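Local coordinates for ABC transporter (Caldanaerobius, PDB 4G68), which probably binds xylan-derived oligosaccharides outside the cell and hands them to the membrane-embedded part of an ABC transporter, at residues Phe47-Ala52 with Met349-Thr355; Gly147-Gln153 with Gly318-Met324; Trp44-Thr48 with Val76-Tyr82; Ala343-Asp348 with Ala359-Ile365. One frame throughout, in Å; residues are numbered along the deposited sequence.

Interaction 1 (Phe47-Ala52 with Met349-Thr355); sequences FTGEPA and MDYLIAT
Phe47, Met349 and Ala52 carry most of this apolar contact, in which the loop leading into helix 52-66 meets the C-terminal end of helix 332-353. Segment 47-52 is irregular. A cis peptide bond precedes Pro51, which takes the N-cap position, so that Ala52 begins the next helix. Residues 349-353 are helical, with Ile353 N bonded to Met349 O at 2.9 Å; Ala354 then leaves helical angles with positive phi (68°), swinging Thr355 back toward the loop. The closest CA pair is Ala52 and Thr355, 7.4 Å apart. Phe47 (chi1 -68°, m) points toward the helix, and Met349, extended through chi1 and chi2 and turned at chi3 (80°, p), lays its methyl over one ring face: a CH-pi contact with CE 4.2 Å from the ring centroid, 14° off the normal. Ala52 CB lies 4.3 Å from Met349 CE, 4.1 Å from Ile353 CD1 and 4.0 Å from Thr355 CG2. Ile353 CD1 also reaches Pro51 CG at 4.2 Å. No hydrogen bond joins the segments; within the second, Thr355 OG1 donates to Asp350 OD1 at 2.6 Å. Val56 of helix 52-66 packs on both Phe47 and Met349. The arrangement is helix-end packing against the first strand-to-helix loop of the alpha/beta fold of extracellular solute-binding proteins.

Interaction 2 (Gly147-Gln153 with Gly318-Met324); sequences GIPFDQQ and GTVGALM
Phe150 (chi1 76°, p; chi2 90°) swings its ring alongside the backbone of the partner strand, CE2 lying 3.5 Å from Ala322 N and 4.0 Å from Leu323 CD2. Strands 148-153 and 320-324 run antiparallel, their axes 4.3 Å apart at closest and at 148°. Ile148 and Leu323 form a hydrogen-bonded pair (CA-CA 5.3 Å), with Ile148 N to Leu323 O and Leu323 N to Ile148 O both 2.9 Å. Pro149 and Ala322 follow as a non-hydrogen-bonded pair, CA-CA 4.0 Å. The register slips by one at a classic beta bulge: Phe150 and Asp151 both face Gly321, whose O accepts from Phe150 N at 2.9 Å and, weakly, from Asp151 N at 3.4 Å. Val320 and Gly321 both face Asp151, a second classic bulge, with Gly321 N 3.1 Å from Asp151 O and a weak bond from Val320 N at 3.3 Å. A CB on Gly321 would strike Asp151 OD1. Across the corner that the chain turns at Thr319, Gln153 pairs with Gly318, Gln153 N to Gly318 O 2.7 Å and Gly318 N to Gln153 O 2.8 Å; the phi/psi of Gly318 (130°/177°) by itself calls for glycine. The pair lies inside the mixed sheet, strand 98-102 bonding to the far edge of 317-325 and residues 357-359 to strand 144-160, while helix 332-353 packs on Ile148, Phe150 and Leu323.

Interaction 3 (Trp44-Thr48 with Val76-Tyr82); sequences WNLFT and VTENDAY
Strand 44-45 runs parallel to the end of strand 71-76, and both segments leave the sheet here. Asn45 pairs with Val76 (CA-CA 5.3 Å): Thr77 N donates to Asn45 O at 3.2 Å, and Val76 CA lies 3.4 Å from that oxygen. One step on, Leu46 CA is 3.1 Å from Thr77 O. Segment 44-48 then bends through an Asx turn, Asn45 OD1 accepting from Phe47 N at 3.1 Å, and an inverse gamma turn centred on Phe47. Segment 76-82 enters helix 79-91, N-capped by Glu78, whose OE2 and OE1 accept from Asp80 N (2.8 Å) and Ala81 N (3.0 Å). With helix 52-66 between them, strands 40-45 and 71-76 form a beta-alpha-beta crossover. Tyr82 (chi1 178°, t) abuts the first strand: Trp44 CB meets the ring edge, 3.7 Å from Tyr82 CE1, Leu46 CB is 4.2 Å from Tyr82 CG, and Tyr82 OH bonds to Gln100 O. Leu46 (chi1 62°, chi2 47°) brings CD2 to 3.1 Å from Asn79 OD1. Val76 CG2 lies 4.0 Å from Thr48 CA.

Interaction 4 (Ala343-Asp348 with Ala359-Ile365); sequences AKQLSD and AWKYDNI
A lysine-indole CH-pi contact and a water-bridged polar cluster pack the loop after strand 357-358 against helix 332-353. Helix and irregular loop come closest at Ser347 and Trp360, CA-CA 6.0 Å. Trp360 (chi1 -72°, m) lays its indole against the helix: Lys344 CB sits over the six-membered ring, 3.7 Å from its centroid and 13° off the normal, and Ala343 CB is 3.9 Å from Trp360 CZ2. The indole NE1 bonds to Pro149 O. Ser347 OG accepts from Trp360 N at 3.0 Å and donates to a water at 2.4 Å, which donates to Asp348 OD1 (2.9 Å) and Trp360 O (3.0 Å). Lys344 NZ forms a salt bridge with Asp348 OD1 at 3.1 Å and lies 2.7 Å from Lys361 O. A type I turn from Tyr362 to Ile365 brings Ile365 CD1 to 3.6 Å from Asp348 OD2. Lys344 thus serves two chemistries, its aliphatic part covering the indole while its ammonium is neutralised by Asp348.

All four contacts lie in one alpha/beta region around the mixed sheet, their centres 12 to 21 Å apart. Along the chain interactions 3, 2 and 4 follow in series, whereas interaction 1 starts from the same stretch as interaction 3, sharing Phe47 and Thr48, and spans interaction 2 to reach helix 332-353, also used by interaction 4. Phe47 CZ meets Phe150 CE1 of interaction 2 at 4.0 Å, and Phe47 CE2 meets Leu346 CD2 of interaction 4 at 4.1 Å. Tyr351 packs on Tyr362 between interactions 1 and 4. Sequence-distant strands, loops and helices thereby come together around one sheet, probably in one of the two lobes usual in solute-binding proteins.

Interaction 1 (Phe47-Ala52 with Met349-Thr355)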
loop_
_atom_site.group_PDB
_atom_site.type_symbol
_atom_site.label_atom_id
_atom_site.label_comp_id
_atom_site.label_asym_id
_atom_site.label_seq_id
_atom_site.Cartn_x
_atom_site.Cartn_y
_atom_site.Cartn_z
ATOM N N PHE C 47 7.156 -8.938 6.058
ATOM C CA PHE C 47 8.250 -8.927 5.055
ATOM C C PHE C 47 8.792 -10.304 4.629
ATOM O O PHE C 47 9.896 -10.745 5.018
ATOM C CB PHE C 47 9.375 -7.990 5.479
ATOM C CG PHE C 47 8.981 -6.549 5.461
ATOM C CD1 PHE C 47 8.862 -5.851 4.262
ATOM C CD2 PHE C 47 8.719 -5.880 6.653
ATOM C CE1 PHE C 47 8.491 -4.506 4.266
ATOM C CE2 PHE C 47 8.328 -4.548 6.657
ATOM C CZ PHE C 47 8.224 -3.854 5.456
ATOM N N THR C 48 8.024 -10.944 3.759
ATOM C CA THR C 48 8.221 -12.353 3.429
ATOM C C THR C 48 9.133 -12.598 2.223
ATOM O O THR C 48 9.850 -13.602 2.171
ATOM C CB THR C 48 6.858 -13.014 3.207
ATOM O OG1 THR C 48 7.042 -14.345 2.751
ATOM C CG2 THR C 48 6.021 -12.244 2.202
ATOM N N GLY C 49 9.093 -11.680 1.251
ATOM C CA GLY C 49 9.860 -11.842 0.002
ATOM C C GLY C 49 11.291 -11.353 0.127
ATOM O O GLY C 49 11.624 -10.572 1.037
ATOM N N GLU C 50 12.141 -11.787 -0.802
ATOM C CA GLU C 50 13.561 -11.397 -0.784
ATOM C C GLU C 50 13.814 -10.132 -1.625
ATOM O O GLU C 50 13.165 -9.927 -2.646
ATOM C CB GLU C 50 14.455 -12.550 -1.272
ATOM C CG GLU C 50 14.348 -13.852 -0.477
ATOM C CD GLU C 50 14.834 -13.720 0.947
ATOM O OE1 GLU C 50 15.579 -12.749 1.267
ATOM O OE2 GLU C 50 14.455 -14.610 1.746
ATOM N N PRO C 51 14.792 -9.291 -1.224
ATOM C CA PRO C 51 15.717 -9.467 -0.105
ATOM C C PRO C 51 15.237 -8.895 1.260
ATOM O O PRO C 51 16.022 -8.893 2.217
ATOM C CB PRO C 51 16.968 -8.711 -0.605
ATOM C CG PRO C 51 16.379 -7.561 -1.366
ATOM C CD PRO C 51 15.175 -8.138 -2.067
ATOM N N ALA C 52 13.983 -8.425 1.349
ATOM C CA ALA C 52 13.448 -7.839 2.605
ATOM C C ALA C 52 13.587 -8.809 3.775
ATOM O O ALA C 52 14.125 -8.426 4.818
ATOM C CB ALA C 52 12.007 -7.383 2.457
ATOM N N MET C 349 15.838 0.630 5.184
ATOM C CA MET C 349 15.826 -0.571 4.355
ATOM C C MET C 349 14.883 -0.317 3.156
ATOM O O MET C 349 15.280 -0.518 2.024
ATOM C CB MET C 349 15.309 -1.780 5.167
ATOM C CG MET C 349 15.173 -3.066 4.348
ATOM S SD MET C 349 14.195 -4.372 5.109
ATOM C CE MET C 349 12.507 -3.846 4.762
ATOM N N ASP C 350 13.655 0.141 3.438
ATOM C CA ASP C 350 12.573 0.363 2.426
ATOM C C ASP C 350 13.084 1.265 1.317
ATOM O O ASP C 350 12.947 0.967 0.114
ATOM C CB ASP C 350 11.371 1.093 3.080
ATOM C CG ASP C 350 10.360 0.169 3.718
ATOM O OD1 ASP C 350 10.477 -1.079 3.554
ATOM O OD2 ASP C 350 9.418 0.716 4.402
ATOM N N TYR C 351 13.666 2.384 1.742
ATOM C CA TYR C 351 14.292 3.361 0.842
ATOM C C TYR C 351 15.372 2.745 -0.079
ATOM O O TYR C 351 15.371 2.998 -1.306
ATOM C CB TYR C 351 14.885 4.498 1.672
ATOM C CG TYR C 351 15.366 5.709 0.879
ATOM C CD1 TYR C 351 14.617 6.206 -0.195
ATOM C CD2 TYR C 351 16.542 6.361 1.225
ATOM C CE1 TYR C 351 15.039 7.306 -0.923
ATOM C CE2 TYR C 351 16.981 7.482 0.514
ATOM C CZ TYR C 351 16.223 7.947 -0.551
ATOM O OH TYR C 351 16.650 9.048 -1.252
ATOM N N LEU C 352 16.240 1.909 0.496
ATOM C CA LEU C 352 17.347 1.314 -0.244
ATOM C C LEU C 352 16.907 0.240 -1.235
ATOM O O LEU C 352 17.419 0.180 -2.351
ATOM C CB LEU C 352 18.366 0.726 0.730
ATOM C CG LEU C 352 19.231 1.790 1.421
ATOM C CD1 LEU C 352 19.946 1.219 2.641
ATOM C CD2 LEU C 352 20.236 2.315 0.394
ATOM N N ILE C 353 15.943 -0.581 -0.828
ATOM C CA ILE C 353 15.471 -1.693 -1.620
ATOM C C ILE C 353 14.099 -1.507 -2.315
ATOM O O ILE C 353 13.663 -2.411 -3.042
ATOM C CB ILE C 353 15.583 -3.025 -0.844
ATOM C CG1 ILE C 353 14.430 -3.182 0.157
ATOM C CG2 ILE C 353 16.951 -3.119 -0.137
ATOM C CD1 ILE C 353 14.443 -4.523 0.886
ATOM N N ALA C 354 13.438 -0.368 -2.091
ATOM C CA ALA C 354 12.164 -0.012 -2.754
ATOM C C ALA C 354 10.936 -0.873 -2.347
ATOM O O ALA C 354 9.947 -0.967 -3.071
ATOM C CB ALA C 354 12.329 0.108 -4.291
ATOM N N THR C 355 11.016 -1.453 -1.154
ATOM C CA THR C 355 9.868 -2.130 -0.531
ATOM C C THR C 355 8.915 -1.133 0.120
ATOM O O THR C 355 7.773 -1.483 0.464
ATOM C CB THR C 355 10.283 -3.137 0.586
ATOM O OG1 THR C 355 11.185 -2.508 1.527
ATOM C CG2 THR C 355 10.860 -4.400 0.005
#

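Interaction 2 (Gly147-Gln153 with Gly318-Met324)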
loop_
_atom_site.group_PDB
_atom_site.type_symbol
_atom_site.label_atom_id
_atom_site.label_comp_id
_atom_site.label_asym_id
_atom_site.label_seq_id
_atom_site.Cartn_x
_atom_site.Cartn_y
_atom_site.Cartn_z
ATOM N N GLY C 147 1.550 4.624 17.816
ATOM C CA GLY C 147 2.423 3.842 16.959
ATOM C C GLY C 147 3.632 4.669 16.526
ATOM O O GLY C 147 3.605 5.892 16.617
ATOM N N ILE C 148 4.679 3.976 16.083
ATOM C CA ILE C 148 5.880 4.606 15.533
ATOM C C ILE C 148 5.785 4.373 14.008
ATOM O O ILE C 148 5.887 3.239 13.556
ATOM C CB ILE C 148 7.185 3.931 16.102
ATOM C CG1 ILE C 148 7.294 4.065 17.655
ATOM C CG2 ILE C 148 8.430 4.461 15.417
ATOM C CD1 ILE C 148 7.060 5.460 18.231
ATOM N N PRO C 149 5.580 5.444 13.209
ATOM C CA PRO C 149 5.458 5.259 11.762
ATOM C C PRO C 149 6.795 4.790 11.202
ATOM O O PRO C 149 7.859 5.097 11.806
ATOM C CB PRO C 149 5.083 6.675 11.247
ATOM C CG PRO C 149 4.676 7.425 12.468
ATOM C CD PRO C 149 5.511 6.860 13.571
ATOM N N PHE C 150 6.778 4.042 10.089
ATOM C CA PHE C 150 8.065 3.709 9.437
ATOM C C PHE C 150 8.073 3.841 7.906
ATOM O O PHE C 150 9.132 4.033 7.322
ATOM C CB PHE C 150 8.590 2.346 9.865
ATOM C CG PHE C 150 7.875 1.178 9.219
ATOM C CD1 PHE C 150 8.323 0.650 8.006
ATOM C CD2 PHE C 150 6.772 0.583 9.848
ATOM C CE1 PHE C 150 7.648 -0.414 7.388
ATOM C CE2 PHE C 150 6.121 -0.508 9.260
ATOM C CZ PHE C 150 6.559 -1.000 8.028
ATOM N N ASP C 151 6.905 3.744 7.275
ATOM C CA ASP C 151 6.842 3.958 5.823
ATOM C C ASP C 151 5.551 4.579 5.270
ATOM O O ASP C 151 4.557 4.734 5.974
ATOM C CB ASP C 151 7.368 2.722 5.030
ATOM C CG ASP C 151 6.347 1.561 4.878
ATOM O OD1 ASP C 151 5.143 1.719 5.117
ATOM O OD2 ASP C 151 6.788 0.462 4.434
ATOM N N GLN C 152 5.621 5.025 4.027
ATOM C CA GLN C 152 4.522 5.690 3.408
ATOM C C GLN C 152 4.266 5.007 2.109
ATOM O O GLN C 152 5.183 4.497 1.489
ATOM C CB GLN C 152 4.726 7.195 3.189
ATOM C CG GLN C 152 6.133 7.727 3.114
ATOM C CD GLN C 152 6.172 9.250 2.876
ATOM O OE1 GLN C 152 5.531 9.785 1.948
ATOM N NE2 GLN C 152 6.922 9.959 3.740
ATOM N N GLN C 153 2.990 4.957 1.727
ATOM C CA GLN C 153 2.630 4.381 0.425
ATOM C C GLN C 153 2.273 5.468 -0.577
ATOM O O GLN C 153 1.954 6.640 -0.202
ATOM C CB GLN C 153 1.391 3.420 0.603
ATOM C CG GLN C 153 1.652 2.204 1.584
ATOM C CD GLN C 153 0.446 1.228 1.750
ATOM O OE1 GLN C 153 -0.624 1.453 1.222
ATOM N NE2 GLN C 153 0.620 0.168 2.515
ATOM N N GLY C 318 -0.116 7.468 1.474
ATOM C CA GLY C 318 -0.049 8.250 2.753
ATOM C C GLY C 318 0.895 7.527 3.710
ATOM O O GLY C 318 1.397 6.449 3.366
ATOM N N THR C 319 1.138 8.107 4.888
ATOM C CA THR C 319 2.045 7.491 5.872
ATOM C C THR C 319 1.237 6.507 6.716
ATOM O O THR C 319 0.575 6.867 7.678
ATOM C CB THR C 319 2.761 8.520 6.751
ATOM O OG1 THR C 319 3.461 9.439 5.915
ATOM C CG2 THR C 319 3.745 7.808 7.744
ATOM N N VAL C 320 1.322 5.233 6.366
ATOM C CA VAL C 320 0.400 4.294 6.953
ATOM C C VAL C 320 1.118 3.097 7.522
ATOM O O VAL C 320 0.506 2.372 8.302
ATOM C CB VAL C 320 -0.638 3.776 5.916
ATOM C CG1 VAL C 320 -1.679 4.869 5.560
ATOM C CG2 VAL C 320 0.092 3.308 4.652
ATOM N N GLY C 321 2.382 2.848 7.116
ATOM C CA GLY C 321 3.106 1.695 7.676
ATOM C C GLY C 321 3.595 2.113 9.067
ATOM O O GLY C 321 4.214 3.142 9.212
ATOM N N ALA C 322 3.241 1.354 10.101
ATOM C CA ALA C 322 3.679 1.684 11.479
ATOM C C ALA C 322 3.941 0.395 12.281
ATOM O O ALA C 322 3.515 -0.701 11.867
ATOM C CB ALA C 322 2.689 2.584 12.205
ATOM N N LEU C 323 4.694 0.561 13.378
ATOM C CA LEU C 323 4.876 -0.466 14.419
ATOM C C LEU C 323 4.081 -0.059 15.663
ATOM O O LEU C 323 4.158 1.086 16.083
ATOM C CB LEU C 323 6.356 -0.652 14.782
ATOM C CG LEU C 323 7.309 -0.963 13.613
ATOM C CD1 LEU C 323 8.736 -1.175 14.084
ATOM C CD2 LEU C 323 6.816 -2.188 12.846
HETATM N N MSE C 324 3.331 -1.011 16.238
HETATM C CA MSE C 324 2.600 -0.753 17.510
HETATM C C MSE C 324 3.131 -1.692 18.579
HETATM O O MSE C 324 3.639 -2.777 18.281
HETATM C CB MSE C 324 1.112 -0.884 17.244
HETATM C CG MSE C 324 0.617 0.394 16.568
HETATM SE SE MSE C 324 -1.340 0.193 16.351
HETATM C CE MSE C 324 -1.606 2.031 15.721
#

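Interaction 3 (Trp44-Thr48 with Val76-Tyr82)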
loop_
_atom_site.group_PDB
_atom_site.type_symbol
_atom_site.label_atom_id
_atom_site.label_comp_id
_atom_site.label_asym_id
_atom_site.label_seq_id
_atom_site.Cartn_x
_atom_site.Cartn_y
_atom_site.Cartn_z
ATOM N N TRP C 44 6.147 -9.182 15.266
ATOM C CA TRP C 44 5.564 -9.733 14.047
ATOM C C TRP C 44 5.604 -8.735 12.907
ATOM O O TRP C 44 5.361 -7.549 13.119
ATOM C CB TRP C 44 4.111 -10.157 14.243
ATOM C CG TRP C 44 3.881 -11.254 15.293
ATOM C CD1 TRP C 44 4.826 -11.964 16.039
ATOM C CD2 TRP C 44 2.577 -11.789 15.723
ATOM N NE1 TRP C 44 4.210 -12.873 16.898
ATOM C CE2 TRP C 44 2.867 -12.829 16.742
ATOM C CE3 TRP C 44 1.253 -11.522 15.379
ATOM C CZ2 TRP C 44 1.858 -13.523 17.389
ATOM C CZ3 TRP C 44 0.237 -12.239 16.041
ATOM C CH2 TRP C 44 0.538 -13.218 17.021
ATOM N N ASN C 45 5.879 -9.226 11.692
ATOM C CA ASN C 45 5.831 -8.393 10.465
ATOM C C ASN C 45 5.475 -9.243 9.236
ATOM O O ASN C 45 5.343 -10.484 9.347
ATOM C CB ASN C 45 7.141 -7.601 10.271
ATOM C CG ASN C 45 8.328 -8.504 10.004
ATOM O OD1 ASN C 45 8.536 -8.946 8.864
ATOM N ND2 ASN C 45 9.091 -8.809 11.048
ATOM N N LEU C 46 5.305 -8.587 8.084
ATOM C CA LEU C 46 4.861 -9.286 6.872
ATOM C C LEU C 46 5.907 -9.319 5.739
ATOM O O LEU C 46 5.579 -9.712 4.590
ATOM C CB LEU C 46 3.540 -8.727 6.359
ATOM C CG LEU C 46 3.469 -7.259 5.923
ATOM C CD1 LEU C 46 4.620 -6.816 5.020
ATOM C CD2 LEU C 46 2.140 -6.969 5.228
ATOM N N PHE C 47 7.156 -8.938 6.058
ATOM C CA PHE C 47 8.250 -8.927 5.055
ATOM C C PHE C 47 8.792 -10.304 4.629
ATOM O O PHE C 47 9.896 -10.745 5.018
ATOM C CB PHE C 47 9.375 -7.990 5.479
ATOM C CG PHE C 47 8.981 -6.549 5.461
ATOM C CD1 PHE C 47 8.862 -5.851 4.262
ATOM C CD2 PHE C 47 8.719 -5.880 6.653
ATOM C CE1 PHE C 47 8.491 -4.506 4.266
ATOM C CE2 PHE C 47 8.328 -4.548 6.657
ATOM C CZ PHE C 47 8.224 -3.854 5.456
ATOM N N THR C 48 8.024 -10.944 3.759
ATOM C CA THR C 48 8.221 -12.353 3.429
ATOM C C THR C 48 9.133 -12.598 2.223
ATOM O O THR C 48 9.850 -13.602 2.171
ATOM C CB THR C 48 6.858 -13.014 3.207
ATOM O OG1 THR C 48 7.042 -14.345 2.751
ATOM C CG2 THR C 48 6.021 -12.244 2.202
ATOM N N VAL C 76 7.333 -14.151 10.929
ATOM C CA VAL C 76 6.953 -13.501 9.670
ATOM C C VAL C 76 5.802 -14.241 8.970
ATOM O O VAL C 76 5.804 -15.470 8.873
ATOM C CB VAL C 76 8.186 -13.301 8.769
ATOM C CG1 VAL C 76 9.037 -14.554 8.705
ATOM C CG2 VAL C 76 7.801 -12.813 7.392
ATOM N N THR C 77 4.813 -13.476 8.507
ATOM C CA THR C 77 3.604 -14.041 7.915
ATOM C C THR C 77 3.285 -13.253 6.676
ATOM O O THR C 77 3.370 -12.024 6.704
ATOM C CB THR C 77 2.403 -13.928 8.883
ATOM O OG1 THR C 77 2.760 -14.488 10.159
ATOM C CG2 THR C 77 1.165 -14.650 8.302
ATOM N N GLU C 78 2.872 -13.959 5.617
ATOM C CA GLU C 78 2.443 -13.318 4.373
ATOM C C GLU C 78 1.355 -12.272 4.660
ATOM O O GLU C 78 0.413 -12.508 5.441
ATOM C CB GLU C 78 1.995 -14.351 3.309
ATOM C CG GLU C 78 1.520 -13.739 1.970
ATOM C CD GLU C 78 0.105 -13.201 2.009
ATOM O OE1 GLU C 78 -0.736 -13.775 2.741
ATOM O OE2 GLU C 78 -0.191 -12.156 1.353
ATOM N N ASN C 79 1.528 -11.108 4.033
ATOM C CA ASN C 79 0.589 -9.984 4.070
ATOM C C ASN C 79 -0.922 -10.288 4.369
ATOM O O ASN C 79 -1.514 -9.791 5.365
ATOM C CB ASN C 79 0.739 -9.244 2.705
ATOM C CG ASN C 79 -0.197 -8.106 2.565
ATOM O OD1 ASN C 79 -0.470 -7.407 3.547
ATOM N ND2 ASN C 79 -0.728 -7.901 1.358
ATOM N N ASP C 80 -1.567 -11.077 3.519
ATOM C CA ASP C 80 -3.007 -11.271 3.682
ATOM C C ASP C 80 -3.344 -12.187 4.852
ATOM O O ASP C 80 -4.340 -11.967 5.570
ATOM C CB ASP C 80 -3.654 -11.708 2.363
ATOM C CG ASP C 80 -3.852 -10.541 1.425
ATOM O OD1 ASP C 80 -4.737 -9.684 1.694
ATOM O OD2 ASP C 80 -3.098 -10.440 0.438
ATOM N N ALA C 81 -2.484 -13.174 5.055
ATOM C CA ALA C 81 -2.571 -14.081 6.210
ATOM C C ALA C 81 -2.228 -13.338 7.522
ATOM O O ALA C 81 -2.714 -13.697 8.616
ATOM C CB ALA C 81 -1.649 -15.290 6.003
ATOM N N TYR C 82 -1.391 -12.305 7.409
ATOM C CA TYR C 82 -0.956 -11.549 8.582
ATOM C C TYR C 82 -2.136 -10.715 9.125
ATOM O O TYR C 82 -2.346 -10.573 10.341
ATOM C CB TYR C 82 0.229 -10.649 8.177
ATOM C CG TYR C 82 0.714 -9.785 9.308
ATOM C CD1 TYR C 82 1.642 -10.278 10.239
ATOM C CD2 TYR C 82 0.258 -8.469 9.453
ATOM C CE1 TYR C 82 2.084 -9.488 11.270
ATOM C CE2 TYR C 82 0.680 -7.668 10.519
ATOM C CZ TYR C 82 1.587 -8.181 11.417
ATOM O OH TYR C 82 2.013 -7.396 12.455
#

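Interaction 4 (Ala343-Asp348 with Ala359-Ile365)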
loop_
_atom_site.group_PDB
_atom_site.type_symbol
_atom_site.label_atom_id
_atom_site.label_comp_id
_atom_site.label_asym_id
_atom_site.label_seq_id
_atom_site.Cartn_x
_atom_site.Cartn_y
_atom_site.Cartn_z
ATOM N N ALA C 343 11.724 0.599 13.599
ATOM C CA ALA C 343 11.049 1.506 12.669
ATOM C C ALA C 343 12.032 2.275 11.788
ATOM O O ALA C 343 11.925 2.213 10.552
ATOM C CB ALA C 343 10.148 2.459 13.421
ATOM N N LYS C 344 12.997 2.958 12.424
ATOM C CA LYS C 344 14.070 3.629 11.681
ATOM C C LYS C 344 14.795 2.690 10.709
ATOM O O LYS C 344 15.022 3.048 9.560
ATOM C CB LYS C 344 15.082 4.312 12.640
ATOM C CG LYS C 344 16.374 4.780 11.969
ATOM C CD LYS C 344 16.186 5.937 10.974
ATOM C CE LYS C 344 17.482 6.278 10.221
ATOM N NZ LYS C 344 17.283 7.457 9.304
ATOM N N GLN C 345 15.176 1.501 11.170
ATOM C CA GLN C 345 15.862 0.537 10.291
ATOM C C GLN C 345 15.035 0.051 9.102
ATOM O O GLN C 345 15.592 -0.123 8.012
ATOM C CB GLN C 345 16.420 -0.661 11.075
ATOM C CG GLN C 345 17.448 -0.276 12.156
ATOM C CD GLN C 345 18.658 0.457 11.595
ATOM O OE1 GLN C 345 19.379 -0.051 10.741
ATOM N NE2 GLN C 345 18.869 1.665 12.065
ATOM N N LEU C 346 13.757 -0.253 9.344
ATOM C CA LEU C 346 12.830 -0.650 8.285
ATOM C C LEU C 346 12.665 0.471 7.272
ATOM O O LEU C 346 12.658 0.186 6.067
ATOM C CB LEU C 346 11.458 -1.040 8.861
ATOM C CG LEU C 346 11.344 -2.393 9.621
ATOM C CD1 LEU C 346 9.900 -2.599 10.076
ATOM C CD2 LEU C 346 11.724 -3.543 8.718
ATOM N N SER C 347 12.534 1.724 7.768
ATOM C CA SER C 347 12.380 2.904 6.890
ATOM C C SER C 347 13.601 3.038 5.935
ATOM O O SER C 347 13.440 3.250 4.719
ATOM C CB SER C 347 12.222 4.165 7.737
ATOM O OG SER C 347 12.078 5.352 6.909
ATOM N N ASP C 348 14.824 2.950 6.489
ATOM C CA ASP C 348 16.053 3.033 5.650
ATOM C C ASP C 348 16.178 1.821 4.689
ATOM O O ASP C 348 16.579 1.966 3.522
ATOM C CB ASP C 348 17.289 3.003 6.533
ATOM C CG ASP C 348 17.543 4.288 7.270
ATOM O OD1 ASP C 348 16.735 5.244 7.184
ATOM O OD2 ASP C 348 18.645 4.326 7.926
ATOM N N ALA C 359 9.537 6.804 6.059
ATOM C CA ALA C 359 8.910 7.824 6.921
ATOM C C ALA C 359 9.926 8.576 7.740
ATOM O O ALA C 359 9.650 9.717 8.196
ATOM C CB ALA C 359 7.843 7.248 7.859
ATOM N N TRP C 360 11.082 7.947 7.952
ATOM C CA TRP C 360 12.136 8.574 8.755
ATOM C C TRP C 360 13.031 9.326 7.829
ATOM O O TRP C 360 13.090 8.997 6.634
ATOM C CB TRP C 360 12.969 7.530 9.458
ATOM C CG TRP C 360 12.223 6.866 10.586
ATOM C CD1 TRP C 360 11.048 6.097 10.499
ATOM C CD2 TRP C 360 12.531 6.953 12.018
ATOM N NE1 TRP C 360 10.651 5.667 11.751
ATOM C CE2 TRP C 360 11.479 6.180 12.713
ATOM C CE3 TRP C 360 13.523 7.607 12.790
ATOM C CZ2 TRP C 360 11.479 6.023 14.098
ATOM C CZ3 TRP C 360 13.492 7.440 14.180
ATOM C CH2 TRP C 360 12.500 6.662 14.820
ATOM N N LYS C 361 13.716 10.334 8.350
ATOM C CA LYS C 361 14.630 11.138 7.508
ATOM C C LYS C 361 15.744 10.185 7.127
ATOM O O LYS C 361 15.938 9.172 7.793
ATOM C CB LYS C 361 15.182 12.377 8.248
ATOM C CG LYS C 361 14.100 13.341 8.702
ATOM C CD LYS C 361 14.627 14.337 9.716
ATOM C CE LYS C 361 13.683 15.533 9.771
ATOM N NZ LYS C 361 14.165 16.647 10.642
ATOM N N TYR C 362 16.433 10.488 6.036
ATOM C CA TYR C 362 17.299 9.524 5.413
ATOM C C TYR C 362 18.592 10.186 4.919
ATOM O O TYR C 362 19.200 9.722 3.957
ATOM C CB TYR C 362 16.534 8.801 4.283
ATOM C CG TYR C 362 15.794 9.739 3.363
ATOM C CD1 TYR C 362 16.452 10.355 2.282
ATOM C CD2 TYR C 362 14.435 9.978 3.528
ATOM C CE1 TYR C 362 15.777 11.185 1.420
ATOM C CE2 TYR C 362 13.745 10.823 2.661
ATOM C CZ TYR C 362 14.428 11.419 1.601
ATOM O OH TYR C 362 13.771 12.275 0.727
ATOM N N ASP C 363 18.988 11.272 5.597
ATOM C CA ASP C 363 20.296 11.947 5.377
ATOM C C ASP C 363 21.489 11.022 5.628
ATOM O O ASP C 363 22.517 11.139 4.951
ATOM C CB ASP C 363 20.431 13.171 6.294
ATOM C CG ASP C 363 19.277 14.140 6.145
ATOM O OD1 ASP C 363 19.160 14.792 5.083
ATOM O OD2 ASP C 363 18.486 14.258 7.106
ATOM N N ASN C 364 21.350 10.100 6.590
ATOM C CA ASN C 364 22.382 9.082 6.824
ATOM C C ASN C 364 22.658 8.116 5.669
ATOM O O ASN C 364 23.667 7.386 5.743
ATOM C CB ASN C 364 22.107 8.262 8.097
ATOM C CG ASN C 364 20.710 7.568 8.089
ATOM O OD1 ASN C 364 20.596 6.409 8.398
ATOM N ND2 ASN C 364 19.668 8.312 7.816
ATOM N N ILE C 365 21.778 8.096 4.655
ATOM C CA ILE C 365 21.822 7.100 3.558
ATOM C C ILE C 365 22.523 7.661 2.317
ATOM O O ILE C 365 22.320 8.799 1.961
ATOM C CB ILE C 365 20.395 6.597 3.125
ATOM C CG1 ILE C 365 19.710 5.752 4.232
ATOM C CG2 ILE C 365 20.462 5.753 1.845
ATOM C CD1 ILE C 365 20.608 4.781 4.986
HETATM O O HOH W 1 14.230 6.258 6.258
#